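PDB 4YE5: peptidoglycan synthetase penicillin-binding protein 3 from Bifidobacterium adolescentis, which probably binds penicillin and, as in other transpeptidase-family penicillin-binding proteins, is thought to cross-link peptidoglycan at the membrane. Local coordinates for residues A[91-99]-A[130-140]; A[218-228]-A[253-261]. All coordinates share one frame; numbering follows the deposited sequence.

Interaction 1 of 2, residues A[91-99]-A[130-140]; sequences VARLLAPVL and KISKLNLGGIV
Leu95 and Ile131 meet through single methyl groups: Leu95 CD2 lies 3.5 Å from Ile131 CD1, the two side chains slanting across each other. That Ile131 methyl lies among three residues of helix 87-99, since Val98 CG1 is 3.6 Å and Leu99 CD2 3.9 Å from Ile131 CD1. Leu134 enters beside it, crossing Leu95 at about a right angle, and its CD1 sits 3.8 Å from both Leu95 CD2 and Val98 CG2. Val98 divides its methyls: with CG1 trans to the backbone N (chi1 -176°), CG1 meets Ile131 and Lys130 CB, while CG2 faces Leu134. The other Leu95 branch, CD1, reaches tip to tip toward Val140 CG2, 3.9 Å away. Leu136 splits its methyls, CD1 lying against Leu95 CG and CD2 against Leu94 CD1 at 3.9 Å. The side chains of Val91 and Val140 pass each other in opposite directions, and Val91 CG2 meets Ile139 CG2. No hydrogen bond joins the segments. Leu106 of helix 103-109 packs on Leu95 and Ala59 of helix 56-61 on Val91 and Ile139, making this part of the hydrophobic core of a small alpha/beta lobe within the family's dimerisation-domain region.

Interaction 2 of 2, residues A[218-228]-A[253-261]; sequences TIDRDVQWYTE and GDILALADS
The carboxamide of Gln224 grips Leu258 at both ends of that residue's backbone. Leu258 N donates to Gln224 OE1 at 2.9 Å, in the carbonyl plane and on a lone pair, whereas Gln224 NE2 gives a nearly straight bond (170°) to Leu258 O at 3.0 Å, arriving from above the plane of that carbonyl. The bend at chi2 (77°) turns the amide back onto the strand. Its rotation is fixed further because NE2 also donates to Glu228 OE2, both acceptors lying close to the amide plane. Glu228 OE2 in turn receives Met156 N and a water that bridges to Asp260 N. At the other end, Asp220 N bonds to Leu256 O at 3.0 Å, while the Asp220 carboxylate N-caps helix 221-238 by accepting from Val223 N and, weakly, Asp222 N. Thr218 OG1 bonds to Ile255 O at 2.6 Å and lies also within hydrogen-bonding reach of Arg428 O, a second carbonyl for its single proton. The helix thus lies along edge strand 255-260 of the five-stranded antiparallel sheet, its 221-228 portion inclined 26° to strand 257-260, in the helix-on-sheet layering of the penicillin-binding transpeptidase fold. Leu256 and Ala257, both facing Val247, form a classic beta bulge. Small residues allow close packing: Ala257 CB rests 3.8 Å from Val223 CG1, and Ala259 CB is 3.7 Å from Thr227 CG2, with Glu228 CG beside it. Farther out, the Thr218 methyl CG2 lies against the carboxylate of Asp254, which is salt-bridged to Arg428, and Ile219 CD1 touches Ile255 CG2 at 4.0 Å.

From the N terminus the chain runs through strands 23-28 to 50-54 and helix 56-61 before helix 87-99 opens interaction 1, which closes, after 30 intervening residues, over the end of helix 125-132 and the turn leading into strand 140-144. The chain then continues to strand 214-217 of the mixed sheet. Interaction 2 opens directly afterwards: helix 221-238 and strand 242-249 lead to strand 255-260, closing a second loop of 24 residues. The two loops follow in series, neither nesting nor crossing. Their centres lie about 49 Å apart: interaction 1 joins helix 87-99 to the segment around helix 125-132 in a lobe far from the transpeptidase sheet, whose edge interaction 2 joins to a helix.

Interaction 1 of 2, residues A[91-99]-A[130-140]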
loop_
_atom_site.group_PDB
_atom_site.type_symbol
_atom_site.label_atom_id
_atom_site.label_comp_id
_atom_site.label_asym_id
_atom_site.label_seq_id
_atom_site.Cartn_x
_atom_site.Cartn_y
_atom_site.Cartn_z
ATOM N N VAL A 91 29.898 -32.345 -24.881
ATOM C CA VAL A 91 28.858 -31.618 -24.174
ATOM C C VAL A 91 27.597 -31.557 -25.026
ATOM O O VAL A 91 26.480 -31.737 -24.517
ATOM C CB VAL A 91 29.285 -30.170 -23.789
ATOM C CG1 VAL A 91 28.136 -29.441 -23.043
ATOM C CG2 VAL A 91 30.560 -30.181 -22.941
ATOM N N ALA A 92 27.773 -31.312 -26.324
ATOM C CA ALA A 92 26.628 -31.177 -27.226
ATOM C C ALA A 92 25.826 -32.479 -27.306
ATOM O O ALA A 92 24.603 -32.457 -27.266
ATOM C CB ALA A 92 27.076 -30.715 -28.640
ATOM N N ARG A 93 26.527 -33.607 -27.400
ATOM C CA ARG A 93 25.879 -34.921 -27.475
ATOM C C ARG A 93 25.071 -35.238 -26.229
ATOM O O ARG A 93 23.986 -35.821 -26.302
ATOM C CB ARG A 93 26.917 -36.021 -27.674
ATOM C CG ARG A 93 27.102 -36.408 -29.101
ATOM C CD ARG A 93 28.171 -37.460 -29.259
ATOM N NE ARG A 93 28.526 -37.597 -30.665
ATOM C CZ ARG A 93 29.407 -38.469 -31.136
ATOM N NH1 ARG A 93 30.050 -39.307 -30.316
ATOM N NH2 ARG A 93 29.642 -38.504 -32.429
ATOM N N LEU A 94 25.620 -34.882 -25.076
ATOM C CA LEU A 94 24.924 -35.101 -23.816
ATOM C C LEU A 94 23.680 -34.225 -23.735
ATOM O O LEU A 94 22.618 -34.661 -23.288
ATOM C CB LEU A 94 25.872 -34.838 -22.634
ATOM C CG LEU A 94 26.963 -35.886 -22.409
ATOM C CD1 LEU A 94 28.074 -35.356 -21.503
ATOM C CD2 LEU A 94 26.360 -37.181 -21.822
ATOM N N LEU A 95 23.807 -32.987 -24.190
ATOM C CA LEU A 95 22.746 -31.995 -24.030
ATOM C C LEU A 95 21.623 -32.156 -25.036
ATOM O O LEU A 95 20.466 -31.864 -24.725
ATOM C CB LEU A 95 23.297 -30.584 -24.226
ATOM C CG LEU A 95 23.954 -29.867 -23.069
ATOM C CD1 LEU A 95 24.455 -28.504 -23.558
ATOM C CD2 LEU A 95 22.932 -29.718 -21.971
ATOM N N ALA A 96 21.982 -32.555 -26.251
ATOM C CA ALA A 96 21.040 -32.542 -27.380
ATOM C C ALA A 96 19.666 -33.184 -27.107
ATOM O O ALA A 96 18.634 -32.538 -27.325
ATOM C CB ALA A 96 21.698 -33.122 -28.651
ATOM N N PRO A 97 19.637 -34.438 -26.607
ATOM C CA PRO A 97 18.316 -35.039 -26.352
ATOM C C PRO A 97 17.542 -34.381 -25.218
ATOM O O PRO A 97 16.310 -34.442 -25.192
ATOM C CB PRO A 97 18.653 -36.485 -25.969
ATOM C CG PRO A 97 20.066 -36.449 -25.521
ATOM C CD PRO A 97 20.730 -35.398 -26.353
ATOM N N VAL A 98 18.246 -33.768 -24.275
ATOM C CA VAL A 98 17.551 -33.140 -23.163
ATOM C C VAL A 98 16.902 -31.837 -23.597
ATOM O O VAL A 98 15.775 -31.533 -23.207
ATOM C CB VAL A 98 18.509 -32.895 -21.963
ATOM C CG1 VAL A 98 17.740 -32.345 -20.791
ATOM C CG2 VAL A 98 19.218 -34.206 -21.578
ATOM N N LEU A 99 17.612 -31.066 -24.412
ATOM C CA LEU A 99 17.104 -29.773 -24.872
ATOM C C LEU A 99 16.237 -29.894 -26.137
ATOM O O LEU A 99 15.624 -28.918 -26.570
ATOM C CB LEU A 99 18.262 -28.797 -25.118
ATOM C CG LEU A 99 19.059 -28.328 -23.889
ATOM C CD1 LEU A 99 20.301 -27.563 -24.318
ATOM C CD2 LEU A 99 18.210 -27.471 -22.948
ATOM N N LYS A 130 16.647 -32.153 -15.388
ATOM C CA LYS A 130 17.291 -33.166 -16.217
ATOM C C LYS A 130 18.722 -32.773 -16.603
ATOM O O LYS A 130 19.609 -33.631 -16.687
ATOM C CB LYS A 130 16.476 -33.461 -17.483
ATOM C CG LYS A 130 15.127 -34.114 -17.218
ATOM C CD LYS A 130 14.339 -34.302 -18.509
ATOM C CE LYS A 130 13.044 -35.056 -18.253
ATOM N NZ LYS A 130 13.310 -36.391 -17.635
ATOM N N ILE A 131 18.939 -31.486 -16.862
ATOM C CA ILE A 131 20.279 -31.023 -17.239
ATOM C C ILE A 131 21.232 -31.260 -16.067
ATOM O O ILE A 131 22.389 -31.647 -16.258
ATOM C CB ILE A 131 20.287 -29.511 -17.618
ATOM C CG1 ILE A 131 19.352 -29.223 -18.797
ATOM C CG2 ILE A 131 21.709 -29.011 -17.906
ATOM C CD1 ILE A 131 19.933 -29.554 -20.152
ATOM N N SER A 132 20.753 -31.027 -14.849
ATOM C CA SER A 132 21.598 -31.197 -13.664
ATOM C C SER A 132 22.106 -32.620 -13.545
ATOM O O SER A 132 23.211 -32.860 -13.053
ATOM C CB SER A 132 20.849 -30.795 -12.395
ATOM O OG SER A 132 20.667 -29.396 -12.372
ATOM N N LYS A 133 21.315 -33.567 -14.039
ATOM C CA LYS A 133 21.707 -34.971 -13.956
ATOM C C LYS A 133 22.762 -35.364 -14.994
ATOM O O LYS A 133 23.302 -36.460 -14.941
ATOM C CB LYS A 133 20.479 -35.889 -14.044
ATOM C CG LYS A 133 19.485 -35.673 -12.905
ATOM C CD LYS A 133 18.474 -36.804 -12.810
ATOM C CE LYS A 133 18.530 -37.492 -11.447
ATOM N NZ LYS A 133 19.774 -38.303 -11.266
ATOM N N LEU A 134 23.064 -34.476 -15.938
ATOM C CA LEU A 134 24.058 -34.809 -16.961
ATOM C C LEU A 134 25.495 -34.719 -16.450
ATOM O O LEU A 134 26.433 -35.041 -17.187
ATOM C CB LEU A 134 23.889 -33.914 -18.196
ATOM C CG LEU A 134 22.552 -34.016 -18.945
ATOM C CD1 LEU A 134 22.422 -32.898 -19.964
ATOM C CD2 LEU A 134 22.386 -35.397 -19.608
ATOM N N ASN A 135 25.670 -34.283 -15.199
ATOM C CA ASN A 135 27.007 -34.164 -14.586
ATOM C C ASN A 135 27.938 -33.227 -15.381
ATOM O O ASN A 135 29.120 -33.535 -15.598
ATOM C CB ASN A 135 27.682 -35.538 -14.413
ATOM C CG ASN A 135 26.981 -36.414 -13.381
ATOM O OD1 ASN A 135 26.381 -35.915 -12.426
ATOM N ND2 ASN A 135 27.053 -37.732 -13.574
ATOM N N LEU A 136 27.366 -32.105 -15.804
ATOM C CA LEU A 136 28.057 -31.019 -16.501
ATOM C C LEU A 136 28.031 -29.719 -15.687
ATOM O O LEU A 136 27.898 -28.634 -16.267
ATOM C CB LEU A 136 27.324 -30.698 -17.815
ATOM C CG LEU A 136 27.204 -31.760 -18.908
ATOM C CD1 LEU A 136 26.129 -31.328 -19.909
ATOM C CD2 LEU A 136 28.560 -32.014 -19.578
ATOM N N GLY A 137 28.107 -29.792 -14.360
ATOM C CA GLY A 137 28.003 -28.562 -13.569
ATOM C C GLY A 137 29.253 -27.733 -13.765
ATOM O O GLY A 137 30.343 -28.272 -13.908
ATOM N N GLY A 138 29.103 -26.420 -13.781
ATOM C CA GLY A 138 30.193 -25.558 -14.169
ATOM C C GLY A 138 30.060 -25.227 -15.643
ATOM O O GLY A 138 30.092 -24.065 -16.024
ATOM N N ILE A 139 29.878 -26.247 -16.478
ATOM C CA ILE A 139 29.900 -26.032 -17.930
ATOM C C ILE A 139 28.568 -25.512 -18.443
ATOM O O ILE A 139 28.515 -24.610 -19.274
ATOM C CB ILE A 139 30.280 -27.313 -18.676
ATOM C CG1 ILE A 139 31.625 -27.816 -18.141
ATOM C CG2 ILE A 139 30.313 -27.068 -20.205
ATOM C CD1 ILE A 139 32.002 -29.159 -18.641
ATOM N N VAL A 140 27.491 -26.088 -17.937
ATOM C CA VAL A 140 26.156 -25.656 -18.309
ATOM C C VAL A 140 25.421 -25.279 -17.018
ATOM O O VAL A 140 25.536 -25.974 -16.008
ATOM C CB VAL A 140 25.405 -26.786 -19.035
ATOM C CG1 VAL A 140 24.016 -26.345 -19.410
ATOM C CG2 VAL A 140 26.178 -27.228 -20.271
#

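Interaction 2 of 2, residues A[218-228]-A[253-261]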
loop_
_atom_site.group_PDB
_atom_site.type_symbol
_atom_site.label_atom_id
_atom_site.label_comp_id
_atom_site.label_asym_id
_atom_site.label_seq_id
_atom_site.Cartn_x
_atom_site.Cartn_y
_atom_site.Cartn_z
ATOM N N THR A 218 -3.490 -6.780 4.108
ATOM C CA THR A 218 -4.797 -6.601 4.732
ATOM C C THR A 218 -5.861 -6.213 3.686
ATOM O O THR A 218 -7.061 -6.275 3.967
ATOM C CB THR A 218 -4.754 -5.498 5.783
ATOM O OG1 THR A 218 -4.355 -4.279 5.151
ATOM C CG2 THR A 218 -3.752 -5.858 6.927
ATOM N N ILE A 219 -5.412 -5.797 2.501
ATOM C CA ILE A 219 -6.325 -5.401 1.429
ATOM C C ILE A 219 -7.208 -6.578 1.027
ATOM O O ILE A 219 -6.724 -7.694 0.854
ATOM C CB ILE A 219 -5.561 -4.938 0.166
ATOM C CG1 ILE A 219 -4.660 -3.740 0.469
ATOM C CG2 ILE A 219 -6.536 -4.631 -0.998
ATOM C CD1 ILE A 219 -5.420 -2.415 0.704
ATOM N N ASP A 220 -8.501 -6.317 0.878
ATOM C CA ASP A 220 -9.452 -7.305 0.357
ATOM C C ASP A 220 -9.734 -6.977 -1.102
ATOM O O ASP A 220 -10.171 -5.873 -1.414
ATOM C CB ASP A 220 -10.774 -7.227 1.126
ATOM C CG ASP A 220 -11.778 -8.279 0.674
ATOM O OD1 ASP A 220 -12.422 -8.063 -0.374
ATOM O OD2 ASP A 220 -11.918 -9.317 1.363
ATOM N N ARG A 221 -9.511 -7.961 -1.969
ATOM C CA ARG A 221 -9.611 -7.815 -3.424
ATOM C C ARG A 221 -10.995 -7.302 -3.816
ATOM O O ARG A 221 -11.113 -6.442 -4.677
ATOM C CB ARG A 221 -9.359 -9.190 -4.080
ATOM C CG ARG A 221 -8.833 -9.200 -5.501
ATOM C CD ARG A 221 -8.625 -10.649 -6.018
ATOM N NE ARG A 221 -9.871 -11.388 -5.927
ATOM C CZ ARG A 221 -10.699 -11.605 -6.943
ATOM N NH1 ARG A 221 -10.392 -11.212 -8.169
ATOM N NH2 ARG A 221 -11.828 -12.257 -6.732
ATOM N N ASP A 222 -12.040 -7.824 -3.177
ATOM C CA ASP A 222 -13.418 -7.417 -3.493
ATOM C C ASP A 222 -13.735 -5.992 -3.035
ATOM O O ASP A 222 -14.401 -5.236 -3.749
ATOM C CB ASP A 222 -14.431 -8.412 -2.913
ATOM C CG ASP A 222 -14.146 -9.857 -3.354
ATOM O OD1 ASP A 222 -14.276 -10.148 -4.567
ATOM O OD2 ASP A 222 -13.765 -10.694 -2.495
ATOM N N VAL A 223 -13.278 -5.610 -1.850
ATOM C CA VAL A 223 -13.495 -4.220 -1.415
ATOM C C VAL A 223 -12.671 -3.254 -2.281
ATOM O O VAL A 223 -13.139 -2.176 -2.659
ATOM C CB VAL A 223 -13.134 -4.028 0.071
ATOM C CG1 VAL A 223 -13.327 -2.566 0.501
ATOM C CG2 VAL A 223 -13.986 -4.992 0.967
ATOM N N GLN A 224 -11.433 -3.633 -2.576
ATOM C CA GLN A 224 -10.567 -2.789 -3.397
ATOM C C GLN A 224 -11.179 -2.604 -4.784
ATOM O O GLN A 224 -11.236 -1.497 -5.316
ATOM C CB GLN A 224 -9.166 -3.422 -3.532
ATOM C CG GLN A 224 -8.187 -2.550 -4.358
ATOM C CD GLN A 224 -7.634 -1.352 -3.574
ATOM O OE1 GLN A 224 -7.584 -1.361 -2.350
ATOM N NE2 GLN A 224 -7.162 -0.349 -4.295
ATOM N N TRP A 225 -11.646 -3.694 -5.369
ATOM C CA TRP A 225 -12.246 -3.628 -6.702
ATOM C C TRP A 225 -13.474 -2.734 -6.697
ATOM O O TRP A 225 -13.625 -1.892 -7.584
ATOM C CB TRP A 225 -12.626 -5.012 -7.244
ATOM C CG TRP A 225 -13.140 -4.948 -8.666
ATOM C CD1 TRP A 225 -12.399 -5.076 -9.815
ATOM C CD2 TRP A 225 -14.496 -4.723 -9.090
ATOM N NE1 TRP A 225 -13.212 -4.949 -10.916
ATOM C CE2 TRP A 225 -14.499 -4.724 -10.500
ATOM C CE3 TRP A 225 -15.704 -4.508 -8.413
ATOM C CZ2 TRP A 225 -15.663 -4.520 -11.245
ATOM C CZ3 TRP A 225 -16.862 -4.306 -9.159
ATOM C CH2 TRP A 225 -16.830 -4.313 -10.556
ATOM N N TYR A 226 -14.353 -2.908 -5.710
ATOM C CA TYR A 226 -15.575 -2.084 -5.690
ATOM C C TYR A 226 -15.257 -0.603 -5.454
ATOM O O TYR A 226 -15.895 0.298 -6.012
ATOM C CB TYR A 226 -16.592 -2.595 -4.668
ATOM C CG TYR A 226 -17.974 -2.002 -4.876
ATOM C CD1 TYR A 226 -18.844 -2.518 -5.842
ATOM C CD2 TYR A 226 -18.398 -0.935 -4.124
ATOM C CE1 TYR A 226 -20.107 -1.960 -6.042
ATOM C CE2 TYR A 226 -19.650 -0.352 -4.327
ATOM C CZ TYR A 226 -20.504 -0.875 -5.275
ATOM O OH TYR A 226 -21.752 -0.301 -5.450
ATOM N N THR A 227 -14.260 -0.342 -4.613
ATOM C CA THR A 227 -13.905 1.037 -4.327
ATOM C C THR A 227 -13.344 1.712 -5.590
ATOM O O THR A 227 -13.685 2.861 -5.890
ATOM C CB THR A 227 -12.889 1.110 -3.173
ATOM O OG1 THR A 227 -13.477 0.519 -2.001
ATOM C CG2 THR A 227 -12.535 2.558 -2.881
ATOM N N GLU A 228 -12.506 0.990 -6.333
ATOM C CA GLU A 228 -11.982 1.520 -7.596
ATOM C C GLU A 228 -13.108 1.735 -8.608
ATOM O O GLU A 228 -13.114 2.726 -9.342
ATOM C CB GLU A 228 -10.882 0.611 -8.168
ATOM C CG GLU A 228 -9.594 0.694 -7.342
ATOM C CD GLU A 228 -8.471 -0.212 -7.855
ATOM O OE1 GLU A 228 -8.649 -0.852 -8.901
ATOM O OE2 GLU A 228 -7.400 -0.238 -7.209
ATOM N N GLY A 253 -7.189 -1.241 12.848
ATOM C CA GLY A 253 -6.368 -0.345 12.059
ATOM C C GLY A 253 -5.917 -0.937 10.732
ATOM O O GLY A 253 -5.089 -0.350 10.038
ATOM N N ASP A 254 -6.459 -2.096 10.371
ATOM C CA ASP A 254 -6.136 -2.731 9.086
ATOM C C ASP A 254 -6.747 -2.007 7.909
ATOM O O ASP A 254 -7.892 -1.558 7.975
ATOM C CB ASP A 254 -6.636 -4.168 9.040
ATOM C CG ASP A 254 -5.801 -5.102 9.878
ATOM O OD1 ASP A 254 -4.753 -4.655 10.400
ATOM O OD2 ASP A 254 -6.186 -6.288 9.991
ATOM N N ILE A 255 -5.987 -1.930 6.819
ATOM C CA ILE A 255 -6.432 -1.220 5.620
ATOM C C ILE A 255 -7.068 -2.183 4.623
ATOM O O ILE A 255 -6.399 -3.042 4.080
ATOM C CB ILE A 255 -5.251 -0.479 4.959
ATOM C CG1 ILE A 255 -4.649 0.505 5.986
ATOM C CG2 ILE A 255 -5.709 0.222 3.661
ATOM C CD1 ILE A 255 -3.456 1.285 5.478
ATOM N N LEU A 256 -8.372 -2.048 4.397
ATOM C CA LEU A 256 -9.078 -3.002 3.546
ATOM C C LEU A 256 -9.089 -2.576 2.093
ATOM O O LEU A 256 -9.287 -3.417 1.208
ATOM C CB LEU A 256 -10.523 -3.141 4.014
ATOM C CG LEU A 256 -10.861 -4.248 5.019
ATOM C CD1 LEU A 256 -9.689 -4.686 5.889
ATOM C CD2 LEU A 256 -11.965 -3.740 5.882
ATOM N N ALA A 257 -8.941 -1.269 1.856
ATOM C CA ALA A 257 -8.822 -0.724 0.504
ATOM C C ALA A 257 -8.119 0.616 0.550
ATOM O O ALA A 257 -8.317 1.398 1.483
ATOM C CB ALA A 257 -10.213 -0.569 -0.180
ATOM N N LEU A 258 -7.315 0.885 -0.479
ATOM C CA LEU A 258 -6.632 2.165 -0.619
ATOM C C LEU A 258 -6.536 2.415 -2.104
ATOM O O LEU A 258 -5.731 1.777 -2.798
ATOM C CB LEU A 258 -5.234 2.106 0.007
ATOM C CG LEU A 258 -4.374 3.379 -0.002
ATOM C CD1 LEU A 258 -5.143 4.538 0.687
ATOM C CD2 LEU A 258 -3.033 3.137 0.714
ATOM N N ALA A 259 -7.363 3.325 -2.599
ATOM C CA ALA A 259 -7.674 3.348 -4.030
ATOM C C ALA A 259 -7.592 4.739 -4.623
ATOM O O ALA A 259 -7.791 5.735 -3.918
ATOM C CB ALA A 259 -9.084 2.781 -4.247
ATOM N N ASP A 260 -7.282 4.810 -5.918
ATOM C CA ASP A 260 -7.329 6.079 -6.626
ATOM C C ASP A 260 -8.043 5.881 -7.968
ATOM O O ASP A 260 -8.308 4.747 -8.376
ATOM C CB ASP A 260 -5.933 6.684 -6.812
ATOM C CG ASP A 260 -4.996 5.786 -7.622
ATOM O OD1 ASP A 260 -5.361 5.360 -8.742
ATOM O OD2 ASP A 260 -3.897 5.483 -7.115
ATOM N N SER A 261 -8.393 6.984 -8.614
ATOM C CA SER A 261 -9.142 6.947 -9.871
ATOM C C SER A 261 -8.249 6.729 -11.089
ATOM O O SER A 261 -8.743 6.678 -12.213
ATOM C CB SER A 261 -9.884 8.281 -10.066
ATOM O OG SER A 261 -8.940 9.332 -9.946
HETATM O O HOH W 1 -6.327 2.265 -7.195
HETATM O O HOH W 2 -10.794 3.840 -10.434
#